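Guanine nucleotide exchange protein (Legionella pneumophila, PDB 1XSZ) probably acts as a guanine nucleotide exchange factor for ADP-ribosylation factor (Arf) GTPases, through a Sec7 domain whose active site lies beneath a C-terminal cap. Local coordinates at residues 104-109 with 198-203; 142-146 with 253-257. Where two conformers were deposited one is given. Residue numbers count along the deposited sequence, not the author numbering.

Interaction 1: 104-109 with 198-203; sequences GEAQKI and FVKTSP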
loop_
_atom_site.group_PDB
_atom_site.type_symbol
_atom_site.label_atom_id
_atom_site.label_comp_id
_atom_site.label_asym_id
_atom_site.label_seq_id
_atom_site.Cartn_x
_atom_site.Cartn_y
_atom_site.Cartn_z
ATOM N N GLY A 104 -2.702 3.797 1.022
ATOM C CA GLY A 104 -2.744 4.617 -0.176
ATOM C C GLY A 104 -1.559 4.323 -1.076
ATOM O O GLY A 104 -1.172 5.154 -1.895
ATOM N N GLU A 105 -0.991 3.130 -0.923
ATOM C CA GLU A 105 0.166 2.694 -1.700
ATOM C C GLU A 105 -0.229 1.498 -2.554
ATOM O O GLU A 105 -0.802 0.533 -2.054
ATOM C CB GLU A 105 1.301 2.314 -0.758
ATOM C CG GLU A 105 1.755 3.469 0.129
ATOM C CD GLU A 105 2.587 2.993 1.293
ATOM O OE1 GLU A 105 3.726 2.542 1.071
ATOM O OE2 GLU A 105 2.091 3.054 2.437
ATOM N N ALA A 106 0.115 1.562 -3.835
ATOM C CA ALA A 106 -0.235 0.528 -4.800
ATOM C C ALA A 106 0.100 -0.915 -4.444
ATOM O O ALA A 106 -0.764 -1.792 -4.542
ATOM C CB ALA A 106 0.369 0.872 -6.152
ATOM N N GLN A 107 1.337 -1.185 -4.047
ATOM C CA GLN A 107 1.697 -2.564 -3.743
ATOM C C GLN A 107 0.965 -3.124 -2.534
ATOM O O GLN A 107 0.675 -4.322 -2.485
ATOM C CB GLN A 107 3.211 -2.700 -3.572
ATOM C CG GLN A 107 3.978 -2.457 -4.870
ATOM C CD GLN A 107 5.446 -2.823 -4.775
ATOM O OE1 GLN A 107 6.194 -2.684 -5.745
ATOM N NE2 GLN A 107 5.869 -3.295 -3.609
ATOM N N LYS A 108 0.651 -2.265 -1.568
ATOM C CA LYS A 108 -0.067 -2.709 -0.379
ATOM C C LYS A 108 -1.516 -3.017 -0.736
ATOM O O LYS A 108 -2.078 -4.022 -0.287
ATOM C CB LYS A 108 0.019 -1.640 0.712
ATOM C CG LYS A 108 1.408 -1.537 1.311
ATOM C CD LYS A 108 1.494 -0.433 2.354
ATOM C CE LYS A 108 2.876 -0.393 2.974
ATOM N NZ LYS A 108 3.034 0.805 3.853
ATOM N N ILE A 109 -2.127 -2.159 -1.541
ATOM C CA ILE A 109 -3.495 -2.388 -1.988
ATOM C C ILE A 109 -3.535 -3.722 -2.738
ATOM O O ILE A 109 -4.431 -4.541 -2.537
ATOM C CB ILE A 109 -3.950 -1.259 -2.938
ATOM C CG1 ILE A 109 -4.137 0.032 -2.142
ATOM C CG2 ILE A 109 -5.256 -1.640 -3.645
ATOM C CD1 ILE A 109 -4.243 1.270 -3.008
ATOM N N PHE A 198 -9.692 5.292 2.376
ATOM C CA PHE A 198 -8.234 5.261 2.370
ATOM C C PHE A 198 -7.625 6.099 3.479
ATOM O O PHE A 198 -8.240 7.052 3.963
ATOM C CB PHE A 198 -7.689 5.782 1.035
ATOM C CG PHE A 198 -7.999 4.898 -0.134
ATOM C CD1 PHE A 198 -9.141 5.109 -0.905
ATOM C CD2 PHE A 198 -7.163 3.835 -0.453
ATOM C CE1 PHE A 198 -9.441 4.268 -1.972
ATOM C CE2 PHE A 198 -7.455 2.988 -1.518
ATOM C CZ PHE A 198 -8.598 3.206 -2.279
ATOM N N VAL A 199 -6.411 5.737 3.880
ATOM C CA VAL A 199 -5.689 6.499 4.894
ATOM C C VAL A 199 -5.388 7.858 4.256
ATOM O O VAL A 199 -5.244 7.952 3.041
ATOM C CB VAL A 199 -4.350 5.817 5.273
ATOM C CG1 VAL A 199 -4.612 4.448 5.871
ATOM C CG2 VAL A 199 -3.454 5.686 4.042
ATOM N N LYS A 200 -5.297 8.909 5.066
ATOM C CA LYS A 200 -5.006 10.233 4.521
ATOM C C LYS A 200 -3.507 10.430 4.321
ATOM O O LYS A 200 -3.086 11.234 3.488
ATOM C CB LYS A 200 -5.565 11.333 5.433
ATOM C CG LYS A 200 -5.035 11.314 6.854
ATOM C CD LYS A 200 -5.646 12.434 7.691
ATOM C CE LYS A 200 -7.159 12.291 7.795
ATOM N NZ LYS A 200 -7.769 13.394 8.593
ATOM N N THR A 201 -2.709 9.682 5.079
ATOM C CA THR A 201 -1.252 9.763 4.985
ATOM C C THR A 201 -0.642 8.367 4.999
ATOM O O THR A 201 -1.236 7.425 5.524
ATOM C CB THR A 201 -0.649 10.559 6.164
ATOM O OG1 THR A 201 -0.935 9.883 7.394
ATOM C CG2 THR A 201 -1.230 11.968 6.218
ATOM N N SER A 202 0.555 8.241 4.432
ATOM C CA SER A 202 1.253 6.959 4.377
ATOM C C SER A 202 2.584 7.026 5.128
ATOM O O SER A 202 3.144 8.107 5.330
ATOM C CB SER A 202 1.510 6.563 2.921
ATOM O OG SER A 202 0.290 6.383 2.221
ATOM N N PRO A 203 3.103 5.872 5.561
ATOM C CA PRO A 203 4.375 5.839 6.289
ATOM C C PRO A 203 5.513 6.498 5.511
ATOM O O PRO A 203 5.572 6.414 4.281
ATOM C CB PRO A 203 4.625 4.342 6.497
ATOM C CG PRO A 203 3.241 3.766 6.517
ATOM C CD PRO A 203 2.533 4.517 5.427
HETATM O O HOH W 1 -0.433 3.822 2.916
#
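Phe198 packs its ring against the start of helix 106-123, where its CE2 lies 3.9 Å from CD1 of Ile109, an apolar contact; Gly104 CA also approaches this ring obliquely, 4.5 Å from Phe198 CD2. Next along this loop, Val199 CG2 packs 3.6 Å from Gly104 N. No direct hydrogen bond joins the two segments. A water bridges them instead: it accepts from Gly104 N at 3.0 Å, donates to Glu105 OE2 at 2.7 Å and is hydrogen-bonded to Ser202 OG at 2.8 Å. Glu105 is the N-cap residue, and its carboxylate folds back on the first turn of the helix, with OE2 2.8 Å from Lys108 NZ in a salt bridge; Lys108 also pairs with Asp62 of helix 57-64. Pro203 lies against this ion pair, its CD 3.4 Å from Glu105 OE2 and its CG 4.0 Å from Lys108 NZ. The contact thus lays the loop between helix 179-191 and strand 204-208 along the N-terminal end of a Sec7 helix. Helix 57-64 touches Val199 and Pro203, helix 252-258 meets Phe198 and Ile109, and Gln278 and Gln299, from strands 274-280 and 295-300, hydrogen-bond to Glu105 OE1.

Interaction 2: 142-146 with 253-257; sequences IMLNT and WLSFF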
loop_
_atom_site.group_PDB
_atom_site.type_symbol
_atom_site.label_atom_id
_atom_site.label_comp_id
_atom_site.label_asym_id
_atom_site.label_seq_id
_atom_site.Cartn_x
_atom_site.Cartn_y
_atom_site.Cartn_z
ATOM N N ILE A 142 -12.687 -3.591 -9.384
ATOM C CA ILE A 142 -12.252 -2.358 -8.735
ATOM C C ILE A 142 -12.088 -1.261 -9.800
ATOM O O ILE A 142 -12.505 -0.125 -9.591
ATOM C CB ILE A 142 -10.943 -2.592 -7.951
ATOM C CG1 ILE A 142 -11.257 -3.442 -6.714
ATOM C CG2 ILE A 142 -10.310 -1.258 -7.541
ATOM C CD1 ILE A 142 -10.039 -3.985 -6.008
ATOM N N MET A 143 -11.502 -1.595 -10.949
ATOM C CA MET A 143 -11.366 -0.593 -12.004
ATOM C C MET A 143 -12.741 -0.190 -12.526
ATOM O O MET A 143 -12.992 0.986 -12.803
ATOM C CB MET A 143 -10.540 -1.118 -13.188
ATOM C CG MET A 143 -9.050 -1.250 -12.927
ATOM S SD MET A 143 -8.079 -1.501 -14.441
ATOM C CE MET A 143 -8.627 -3.115 -14.937
ATOM N N LEU A 144 -13.628 -1.168 -12.683
ATOM C CA LEU A 144 -14.966 -0.895 -13.188
ATOM C C LEU A 144 -15.737 0.033 -12.246
ATOM O O LEU A 144 -16.520 0.873 -12.693
ATOM C CB LEU A 144 -15.723 -2.215 -13.395
ATOM C CG LEU A 144 -17.109 -2.120 -14.027
ATOM C CD1 LEU A 144 -17.017 -1.441 -15.391
ATOM C CD2 LEU A 144 -17.682 -3.522 -14.178
ATOM N N ASN A 145 -15.519 -0.122 -10.943
ATOM C CA ASN A 145 -16.178 0.740 -9.964
ATOM C C ASN A 145 -15.812 2.208 -10.242
ATOM O O ASN A 145 -16.677 3.079 -10.245
ATOM C CB ASN A 145 -15.758 0.320 -8.551
ATOM C CG ASN A 145 -16.332 1.214 -7.475
ATOM O OD1 ASN A 145 -15.604 1.999 -6.847
ATOM N ND2 ASN A 145 -17.631 1.108 -7.248
ATOM N N THR A 146 -14.533 2.481 -10.483
ATOM C CA THR A 146 -14.117 3.849 -10.784
ATOM C C THR A 146 -14.673 4.277 -12.141
ATOM O O THR A 146 -15.186 5.384 -12.300
ATOM C CB THR A 146 -12.586 3.966 -10.832
ATOM O OG1 THR A 146 -12.058 3.826 -9.513
ATOM C CG2 THR A 146 -12.165 5.320 -11.408
ATOM N N TRP A 253 -3.214 -2.053 -14.047
ATOM C CA TRP A 253 -4.403 -1.743 -13.267
ATOM C C TRP A 253 -4.113 -0.835 -12.082
ATOM O O TRP A 253 -4.971 -0.052 -11.695
ATOM C CB TRP A 253 -5.152 -3.019 -12.828
ATOM C CG TRP A 253 -4.672 -3.721 -11.588
ATOM C CD1 TRP A 253 -3.795 -4.765 -11.521
ATOM C CD2 TRP A 253 -5.125 -3.493 -10.246
ATOM N NE1 TRP A 253 -3.678 -5.211 -10.226
ATOM C CE2 TRP A 253 -4.485 -4.448 -9.422
ATOM C CE3 TRP A 253 -6.014 -2.581 -9.660
ATOM C CZ2 TRP A 253 -4.705 -4.518 -8.043
ATOM C CZ3 TRP A 253 -6.234 -2.650 -8.289
ATOM C CH2 TRP A 253 -5.582 -3.613 -7.497
ATOM N N LEU A 254 -2.909 -0.930 -11.520
ATOM C CA LEU A 254 -2.538 -0.069 -10.399
ATOM C C LEU A 254 -2.289 1.357 -10.897
ATOM O O LEU A 254 -2.540 2.321 -10.179
ATOM C CB LEU A 254 -1.313 -0.631 -9.675
ATOM C CG LEU A 254 -1.609 -1.932 -8.910
ATOM C CD1 LEU A 254 -0.333 -2.533 -8.343
ATOM C CD2 LEU A 254 -2.609 -1.638 -7.793
ATOM N N SER A 255 -1.781 1.482 -12.120
ATOM C CA SER A 255 -1.541 2.793 -12.711
ATOM C C SER A 255 -2.900 3.468 -12.940
ATOM O O SER A 255 -3.073 4.656 -12.674
ATOM C CB SER A 255 -0.796 2.640 -14.041
ATOM O OG SER A 255 -0.647 3.886 -14.696
ATOM N N PHE A 256 -3.863 2.691 -13.424
ATOM C CA PHE A 256 -5.215 3.170 -13.683
ATOM C C PHE A 256 -5.890 3.594 -12.373
ATOM O O PHE A 256 -6.412 4.699 -12.245
ATOM C CB PHE A 256 -5.999 2.023 -14.353
ATOM C CG PHE A 256 -7.472 2.284 -14.571
ATOM C CD1 PHE A 256 -8.378 2.263 -13.510
ATOM C CD2 PHE A 256 -7.965 2.458 -15.864
ATOM C CE1 PHE A 256 -9.750 2.403 -13.736
ATOM C CE2 PHE A 256 -9.330 2.599 -16.101
ATOM C CZ PHE A 256 -10.229 2.569 -15.032
ATOM N N PHE A 257 -5.843 2.706 -11.392
ATOM C CA PHE A 257 -6.506 2.936 -10.118
ATOM C C PHE A 257 -5.910 4.016 -9.217
ATOM O O PHE A 257 -6.654 4.802 -8.614
ATOM C CB PHE A 257 -6.572 1.596 -9.370
ATOM C CG PHE A 257 -7.398 1.617 -8.108
ATOM C CD1 PHE A 257 -8.731 2.027 -8.127
ATOM C CD2 PHE A 257 -6.848 1.174 -6.908
ATOM C CE1 PHE A 257 -9.507 1.995 -6.964
ATOM C CE2 PHE A 257 -7.617 1.138 -5.743
ATOM C CZ PHE A 257 -8.946 1.549 -5.775
HETATM O O HOH W 2 -9.580 5.116 -9.347
#
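A helix-to-helix interface between the Sec7 domain and the C-terminal capping domain is built here, with aromatic side chains of the cap helix packed against one side of a Sec7 helix. The two short helical segments run in nearly the same direction, at 27°, with their axes 10.3 Å apart, a spacing that leaves room for large side chains between them. Ile142 CG2 sits over the face of the Phe257 ring, 3.6 Å from its centroid and 20° off the normal, a CH-pi contact whose closest atom is CE1 at 3.4 Å. The same methyl lies 4.4 Å from CZ3 of Trp253. Met143 reaches between Trp253 and Phe256: its SD is 3.7 Å from Trp253 CB and stands over the Phe256 ring, 4.0 Å from the centroid, as a Met-aromatic contact, while its CG approaches Phe256 CD1 to 3.6 Å. One turn on, Thr146 CB is 4.3 Å from Phe256 CE1, and Thr146 OG1 meets the edge of Phe257, 4.0 Å from CD1. Polar linkage comes through a water that donates to Thr146 OG1 at 2.8 Å and to Phe257 O at 3.0 Å. Further rings extend the aromatic cluster, Phe139 stacking on Trp253 and Phe285 on Phe256, while Tyr135 OH is hydrogen-bonded to Trp253 NE1. Helix 106-123 contributes Val113 against Ile142 and Trp253, helix 287-290 packs Leu289 on Thr146 and Phe257, and helix 179-191 lies against Leu144 and Asn145.

Overall arrangement
From the N terminus the chain first supplies 104-109, at the start of helix 106-123, and then 142-146, on the following helix 131-149. It next passes through 198-203, in the loop before strand 204-208, which closes the loop of interaction 1 across 88 mainly Sec7 residues, and goes on to 253-257, on helix 252-258, which closes interaction 2 across 106. The segments alternate, so the two loops cross rather than nest. Their centres lie 15 Å apart, yet they touch: Phe198 CZ is 3.9 Å from Phe257 CZ, and Ala106 O is 3.7 Å from Leu254 CD2. Together they hold segment 198-203 and cap helix 252-258 against two consecutive Sec7 helices.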